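Local coordinates for protein restriction endonuclease Hpy99I (Helicobacter pylori, PDB 3GOX) that probably cuts both strands of a specific DNA target as a zinc-containing type II restriction endonuclease of the beta-beta-alpha-Me class, at residues G33-R36 / S42-V45; I64-T69 / K75-I80; S147-G150 / N154-H157. One frame throughout, in Å; residues are numbered along the deposited sequence. Where two conformers were deposited one is given.

Contact 1 of 3, residues G33-R36 / S42-V45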
# COMPACT_ATOMS: atom_id res chain seq x y z
N GLY A 33 -26.03 10.88 3.70
CA GLY A 33 -26.08 11.11 5.13
C GLY A 33 -26.63 9.91 5.86
O GLY A 33 -27.26 9.03 5.28
N VAL A 34 -26.36 9.88 7.16
CA VAL A 34 -26.91 8.87 8.07
C VAL A 34 -27.87 9.57 9.06
O VAL A 34 -27.60 10.68 9.56
CB VAL A 34 -25.80 8.09 8.79
CG1 VAL A 34 -24.90 8.99 9.61
CG2 VAL A 34 -26.40 6.98 9.63
N ILE A 35 -29.00 8.93 9.34
CA ILE A 35 -29.99 9.50 10.26
C ILE A 35 -29.51 9.34 11.69
O ILE A 35 -29.22 8.22 12.12
CB ILE A 35 -31.36 8.81 10.08
CG1 ILE A 35 -31.83 8.91 8.63
CG2 ILE A 35 -32.40 9.37 11.08
CD1 ILE A 35 -31.94 10.29 8.15
N ARG A 36 -29.43 10.45 12.43
CA ARG A 36 -28.91 10.48 13.80
C ARG A 36 -29.97 10.73 14.87
O ARG A 36 -29.76 10.41 16.04
CB ARG A 36 -27.79 11.53 13.92
CG ARG A 36 -26.54 11.24 13.10
CD ARG A 36 -25.99 9.82 13.26
NE ARG A 36 -24.53 9.78 13.28
CZ ARG A 36 -23.81 8.67 13.15
NH1 ARG A 36 -24.40 7.50 12.95
NH2 ARG A 36 -22.48 8.75 13.20
N SER A 42 -39.24 15.01 10.45
CA SER A 42 -37.93 15.63 10.23
C SER A 42 -36.84 14.85 10.96
O SER A 42 -37.06 14.33 12.06
CB SER A 42 -37.93 17.07 10.71
OG SER A 42 -38.16 17.11 12.11
N ALA A 43 -35.66 14.79 10.34
CA ALA A 43 -34.56 13.98 10.83
C ALA A 43 -33.37 14.89 11.02
O ALA A 43 -33.20 15.88 10.29
CB ALA A 43 -34.24 12.89 9.82
N MET A 44 -32.55 14.55 12.01
CA MET A 44 -31.20 15.10 12.12
C MET A 44 -30.29 14.17 11.34
O MET A 44 -30.20 12.99 11.67
CB MET A 44 -30.75 15.17 13.57
CG MET A 44 -31.59 16.10 14.42
SD MET A 44 -31.56 17.83 13.84
CE MET A 44 -29.81 18.20 13.81
N VAL A 45 -29.67 14.69 10.28
CA VAL A 45 -28.88 13.88 9.36
C VAL A 45 -27.41 14.31 9.45
O VAL A 45 -27.12 15.50 9.37
CB VAL A 45 -29.34 14.10 7.90
CG1 VAL A 45 -28.52 13.24 6.94
CG2 VAL A 45 -30.81 13.81 7.73
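The amide N of Arg36 donates to Met44 O over 2.8 Å, the one hydrogen bond that crosses between 33-36 and 42-45. It is almost straight, with 167° at the hydrogen. Next to that bond, Ile35 (before Arg36) and Val45 (after Met44) form a non-hydrogen-bonded antiparallel pair, their CA atoms 4.6 Å apart. Here the strands are joined by a weaker link, Val45 CA lying 3.5 Å from Val34 O in a CA-H...O contact.

On the face that carries Ile35 and Val45 the packing is apolar. Ile35 CG1 lies beside its own backbone N (chi1 -57°), and a second bend at chi2 brings CD1 over to the neighbouring strand. There CD1 touches two partners, 3.7 Å from Val45 CG2 and 3.9 Å from Ala43 CB. The other branch of Val45, CG1, reaches the backbone of Gly33 at 3.7 Å from its CA. Val18 of strand 17-20 touches both Ile35 and Val45, while Val56 of strand 52-57 also packs on Val45.

The bent Arg36 chain carries its guanidinium out beside the strand, and Val34 CG1 lies against one face, toward the rim. Val34 and Arg36 both pack on Val137 of the second subunit. This hairpin of the SH3-like domain therefore pairs a buried aliphatic face with a side used in the dimer, while Arg36 N and Met44 O are paired across the strands.

Contact 2 of 3, residues I64-T69 / K75-I80. With ZN (zinc ion), chain E; 1PE (pentaethylene glycol), chain H.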
# COMPACT_ATOMS: atom_id res chain seq x y z
N ILE A 64 -31.55 5.23 0.61
CA ILE A 64 -30.74 4.40 -0.27
C ILE A 64 -30.30 3.10 0.41
O ILE A 64 -30.24 3.01 1.65
CB ILE A 64 -29.50 5.16 -0.81
CG1 ILE A 64 -28.54 5.56 0.32
CG2 ILE A 64 -29.93 6.37 -1.58
CD1 ILE A 64 -27.12 6.00 -0.22
N ASP A 65 -30.01 2.10 -0.42
CA ASP A 65 -29.45 0.82 0.02
C ASP A 65 -27.96 0.84 -0.28
O ASP A 65 -27.52 0.69 -1.43
CB ASP A 65 -30.13 -0.35 -0.71
CG ASP A 65 -29.60 -1.71 -0.28
OD1 ASP A 65 -28.68 -1.79 0.57
OD2 ASP A 65 -30.12 -2.74 -0.80
N ILE A 66 -27.16 1.07 0.76
CA ILE A 66 -25.70 1.15 0.61
C ILE A 66 -25.10 -0.11 -0.01
O ILE A 66 -24.05 -0.05 -0.66
CB ILE A 66 -24.99 1.49 1.95
CG1 ILE A 66 -25.27 0.46 3.04
CG2 ILE A 66 -25.33 2.93 2.36
CD1 ILE A 66 -24.58 0.76 4.37
N TYR A 67 -25.75 -1.26 0.18
CA TYR A 67 -25.24 -2.52 -0.35
C TYR A 67 -25.57 -2.77 -1.81
O TYR A 67 -25.13 -3.78 -2.38
CB TYR A 67 -25.70 -3.68 0.53
CG TYR A 67 -25.23 -3.51 1.96
CD1 TYR A 67 -23.88 -3.42 2.27
CD2 TYR A 67 -26.14 -3.35 2.99
CE1 TYR A 67 -23.45 -3.25 3.59
CE2 TYR A 67 -25.72 -3.19 4.30
CZ TYR A 67 -24.39 -3.12 4.58
OH TYR A 67 -24.03 -2.95 5.91
N ARG A 68 -26.34 -1.88 -2.42
CA ARG A 68 -26.54 -1.89 -3.87
C ARG A 68 -25.90 -0.65 -4.48
O ARG A 68 -26.47 -0.00 -5.37
CB ARG A 68 -28.03 -2.01 -4.22
CG ARG A 68 -28.57 -3.41 -3.92
CD ARG A 68 -29.96 -3.63 -4.44
NE ARG A 68 -30.94 -2.96 -3.59
CZ ARG A 68 -32.16 -2.63 -3.97
NH1 ARG A 68 -32.57 -2.89 -5.21
NH2 ARG A 68 -32.99 -2.03 -3.12
N THR A 69 -24.72 -0.34 -3.98
CA THR A 69 -23.83 0.67 -4.55
C THR A 69 -22.44 0.06 -4.63
O THR A 69 -22.13 -0.91 -3.92
CB THR A 69 -23.76 1.98 -3.70
OG1 THR A 69 -23.06 1.74 -2.48
CG2 THR A 69 -25.15 2.54 -3.40
N LYS A 75 -24.05 2.97 -9.54
CA LYS A 75 -23.62 4.14 -8.76
C LYS A 75 -22.75 3.70 -7.61
O LYS A 75 -22.80 2.55 -7.18
CB LYS A 75 -24.83 4.92 -8.22
CG LYS A 75 -25.79 5.41 -9.30
CD LYS A 75 -27.05 6.02 -8.71
CE LYS A 75 -27.97 6.57 -9.80
NZ LYS A 75 -29.22 7.16 -9.24
N LYS A 76 -21.95 4.64 -7.12
CA LYS A 76 -20.94 4.38 -6.11
C LYS A 76 -20.84 5.62 -5.22
O LYS A 76 -20.96 6.76 -5.72
CB LYS A 76 -19.59 4.04 -6.76
CG LYS A 76 -18.43 3.75 -5.81
CD LYS A 76 -17.14 3.38 -6.55
CE LYS A 76 -16.13 2.88 -5.61
NZ LYS A 76 -14.86 2.51 -6.29
N ILE A 77 -20.63 5.40 -3.93
CA ILE A 77 -20.46 6.49 -2.96
C ILE A 77 -18.96 6.79 -2.82
O ILE A 77 -18.17 5.89 -2.50
CB ILE A 77 -21.02 6.12 -1.59
CG1 ILE A 77 -22.49 5.70 -1.68
CG2 ILE A 77 -20.84 7.29 -0.61
CD1 ILE A 77 -23.03 5.04 -0.39
N CYS A 78 -18.55 8.04 -3.06
CA CYS A 78 -17.14 8.44 -2.96
C CYS A 78 -16.68 8.40 -1.50
O CYS A 78 -17.41 8.82 -0.62
CB CYS A 78 -16.94 9.82 -3.55
SG CYS A 78 -15.27 10.48 -3.32
N ASN A 79 -15.46 7.92 -1.25
CA ASN A 79 -14.96 7.81 0.12
C ASN A 79 -14.45 9.10 0.73
O ASN A 79 -14.08 9.10 1.91
CB ASN A 79 -13.89 6.72 0.24
CG ASN A 79 -12.55 7.18 -0.29
OD1 ASN A 79 -12.49 7.80 -1.32
ND2 ASN A 79 -11.48 6.86 0.41
N ILE A 80 -14.43 10.18 -0.05
CA ILE A 80 -14.04 11.48 0.47
C ILE A 80 -15.31 12.32 0.58
O ILE A 80 -15.85 12.48 1.68
CB ILE A 80 -12.93 12.15 -0.39
CG1 ILE A 80 -11.72 11.21 -0.52
CG2 ILE A 80 -12.53 13.49 0.20
CD1 ILE A 80 -11.08 10.81 0.76
ZN ZN E . -15.62 12.59 -4.23
OH2 1PE H . -32.94 -1.54 2.84
C12 1PE H . -32.25 -0.30 2.76
C22 1PE H . -33.15 0.82 2.27
OH3 1PE H . -33.25 0.75 0.85
C13 1PE H . -33.97 1.77 -1.23
C23 1PE H . -33.91 1.89 0.29
OH4 1PE H . -32.66 1.68 -1.78
C14 1PE H . -31.29 1.49 -3.77
C24 1PE H . -32.66 1.82 -3.19
OH5 1PE H . -30.34 2.45 -3.32
C15 1PE H . -28.67 3.64 -4.65
C25 1PE H . -29.08 2.32 -4.00
OH6 1PE H . -29.70 4.09 -5.53
C16 1PE H . -30.71 6.02 -6.61
C26 1PE H . -30.05 5.47 -5.35
OH7 1PE H . -30.51 7.43 -6.67
O HOH W 1 -26.24 1.87 -7.47
O HOH W 2 -20.44 2.72 -2.89
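Thr69 CA and Lys75 O make the closest approach, a CA-H...O contact of 3.4 Å, and Ile77 supplies the apolar part, its CD1 3.9 Å from Thr69 OG1 and 4.2 Å from both Ile64 CD1 and Ile66 CG2. No direct hydrogen bond joins 64-69 to 75-80; at the Thr69 end water does the joining. Thr69 OG1 donates to Ile66 O at 2.7 Å and accepts from a water that in turn takes the Ile77 amide. With OG1 between the backbone N and carbonyl carbon (chi1 71°), the methyl CG2 is left to face a pentaethylene glycol, probably from the crystallisation liquor.

The outer side is looser: a second water donates to Arg68 O but accepts only a weak bond from Lys75 N. Lys75 NZ holds the glycol weakly, whereas Asp65 N donates firmly to its OH5. Asp65 OD1 accepts from Tyr67 N in an Asx turn, and OD2 takes Arg68 NE at 2.9 Å, in the guanidinium plane.

Beyond Ile77, Cys78 SG binds zinc at 2.3 Å with Cys81, Cys107 and Cys110. Ile66 packs on Val151 and Ile77 on Thr152, both of the second subunit. Aliphatic packing and ordered water thus join the loop to the strand leading into the zinc site.

Contact 3 of 3, residues S147-G150 / N154-H157. With nucleotides of chain D.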
# COMPACT_ATOMS: atom_id res chain seq x y z
N SER A 147 17.70 -4.26 -3.41
CA SER A 147 16.96 -4.89 -4.50
C SER A 147 17.74 -4.79 -5.80
O SER A 147 18.75 -4.11 -5.89
CB SER A 147 15.58 -4.24 -4.66
OG SER A 147 15.68 -2.87 -5.01
N ILE A 148 17.28 -5.54 -6.80
CA ILE A 148 17.79 -5.49 -8.17
C ILE A 148 16.72 -4.77 -8.99
O ILE A 148 15.57 -5.22 -9.06
CB ILE A 148 18.03 -6.90 -8.77
CG1 ILE A 148 19.01 -7.70 -7.93
CG2 ILE A 148 18.52 -6.80 -10.21
CD1 ILE A 148 18.98 -9.18 -8.27
N VAL A 149 17.07 -3.60 -9.51
CA VAL A 149 16.11 -2.70 -10.14
C VAL A 149 15.34 -3.38 -11.28
O VAL A 149 15.93 -3.89 -12.23
CB VAL A 149 16.82 -1.43 -10.67
CG1 VAL A 149 15.78 -0.49 -11.33
CG2 VAL A 149 17.55 -0.72 -9.53
N GLY A 150 14.01 -3.37 -11.17
CA GLY A 150 13.14 -3.99 -12.17
C GLY A 150 13.05 -5.49 -12.10
O GLY A 150 12.37 -6.10 -12.93
N ASN A 154 10.49 -2.72 -8.07
CA ASN A 154 10.27 -1.70 -9.07
C ASN A 154 10.42 -0.32 -8.43
O ASN A 154 9.95 -0.09 -7.33
CB ASN A 154 8.89 -1.81 -9.73
CG ASN A 154 8.73 -3.07 -10.57
OD1 ASN A 154 9.71 -3.64 -11.07
ND2 ASN A 154 7.47 -3.50 -10.75
N LEU A 155 11.09 0.59 -9.12
CA LEU A 155 11.34 1.94 -8.63
C LEU A 155 10.47 2.97 -9.33
O LEU A 155 10.00 2.76 -10.45
CB LEU A 155 12.81 2.32 -8.78
CG LEU A 155 13.84 1.37 -8.18
CD1 LEU A 155 15.19 2.04 -8.22
CD2 LEU A 155 13.49 0.90 -6.77
N VAL A 156 10.30 4.11 -8.66
CA VAL A 156 9.51 5.21 -9.21
C VAL A 156 10.18 6.54 -8.92
O VAL A 156 10.94 6.66 -7.95
CB VAL A 156 8.09 5.25 -8.61
CG1 VAL A 156 7.32 4.00 -8.99
CG2 VAL A 156 8.13 5.45 -7.09
N HIS A 157 9.87 7.50 -9.80
CA HIS A 157 10.09 8.94 -9.59
C HIS A 157 9.11 9.40 -8.52
O HIS A 157 7.92 9.53 -8.81
CB HIS A 157 9.70 9.76 -10.83
CG HIS A 157 10.47 9.48 -12.08
ND1 HIS A 157 10.04 8.58 -13.03
CD2 HIS A 157 11.58 10.07 -12.59
CE1 HIS A 157 10.88 8.59 -14.05
NE2 HIS A 157 11.82 9.49 -13.81
P DG D 9 6.83 6.52 -12.78
OP1 DG D 9 8.29 6.41 -12.54
OP2 DG D 9 6.27 7.77 -13.35
O5' DG D 9 6.40 5.29 -13.70
C5' DG D 9 6.79 3.97 -13.33
C4' DG D 9 6.22 2.95 -14.29
O4' DG D 9 4.77 2.97 -14.25
C3' DG D 9 6.55 3.14 -15.77
O3' DG D 9 6.32 1.87 -16.37
C2' DG D 9 5.43 4.07 -16.20
C1' DG D 9 4.26 3.39 -15.51
N9 DG D 9 3.07 4.20 -15.26
C8 DG D 9 3.01 5.40 -14.59
N7 DG D 9 1.79 5.87 -14.49
C5 DG D 9 1.00 4.93 -15.15
C6 DG D 9 -0.40 4.89 -15.36
O6 DG D 9 -1.26 5.70 -15.00
N1 DG D 9 -0.78 3.76 -16.08
C2 DG D 9 0.08 2.79 -16.53
N2 DG D 9 -0.48 1.78 -17.21
N3 DG D 9 1.39 2.81 -16.33
C4 DG D 9 1.78 3.90 -15.64
P DA D 8 3.94 9.72 -7.45
OP1 DA D 8 4.76 10.67 -6.65
OP2 DA D 8 2.90 10.25 -8.36
O5' DA D 8 4.96 8.83 -8.29
C5' DA D 8 4.70 8.48 -9.65
C4' DA D 8 4.52 6.98 -9.77
O4' DA D 8 3.17 6.61 -9.45
C3' DA D 8 4.73 6.44 -11.18
O3' DA D 8 6.14 6.21 -11.37
C2' DA D 8 3.96 5.13 -11.15
C1' DA D 8 2.89 5.36 -10.07
N9 DA D 8 1.51 5.40 -10.56
C8 DA D 8 0.62 6.44 -10.46
N7 DA D 8 -0.56 6.17 -10.96
C5 DA D 8 -0.44 4.87 -11.43
C6 DA D 8 -1.35 4.00 -12.05
N6 DA D 8 -2.62 4.33 -12.32
N1 DA D 8 -0.91 2.77 -12.40
C2 DA D 8 0.36 2.45 -12.12
N3 DA D 8 1.31 3.17 -11.53
C4 DA D 8 0.84 4.39 -11.20
O HOH W 3 9.72 -4.43 -13.79
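Leu155 points its CB toward 147-150, and the side chain crosses that of Val149 at about a right angle. CG, placed beside the backbone N by a chi1 of -54°, comes to 4.1 Å from Val149 CG1. At the tip, CD1 lies 3.9 Å from Val149 CG2 and also meets CG1, so that one leucine methyl rests against both branches of the valine. Phe138, Pro132, Trp169 and the zinc ligand Cys171 also touch this leucine.

One residue earlier, the contact turns polar. Asn154 OD1 approaches the backbone of Gly150, 3.6 Å from its CA, and a water bridges the two residues, donating to OD1 at 2.8 Å and to Gly150 O at 3.2 Å. The positive phi of Gly150 (78°) belongs to the turn that leads the chain away from strand 146-148.

Farther along the second segment, Val156 and His157 face the DNA. His157 ND1 donates to OP1 of DG9 of chain D at 2.8 Å, the phosphate lying at the edge of the imidazole in its plane; the His157 amide adds a weak bond to the same oxygen. NE2, on the other side of the ring, is held by Asp128, which with the phosphate fixes how the ring is turned. Val156 CG1 packs 3.5 Å from O3' of DA8 of chain D.

Strand 155-159 pairs with strand 166-171 in the beta hairpin of the beta-beta-alpha-Me finger, and helix 172-180 follows, touching Val156 through Asp172 and Asn175. Strand 146-148 pairs instead with 137-139, so the Val149-Leu155 packing joins two separate hairpins beside the second zinc site.

How the contacts relate
The three contacts follow one another along the chain without touching. Contacts 1 and 2 lie on the same side of its centre, their own centres about 17 Å apart and their nearest atoms about 6 Å apart; Val32, just before 33-36, packs on Ile64 and Ile77 of contact 2. Contact 3 is on the opposite side, its centre about 37 Å from that of contact 2. Contact 2 supplies a ligand of the first zinc; in contact 3 the Leu155 side chain is about 7 Å from a bound zinc and 12 Å from the sodium. Contact 3 meets DNA phosphate directly, whereas the nearest atoms of contacts 2 and 1 stay about 5 and 18 Å from the DNA. Across the dimer, Ile148 of contact 3 packs on Ile66 of the second subunit.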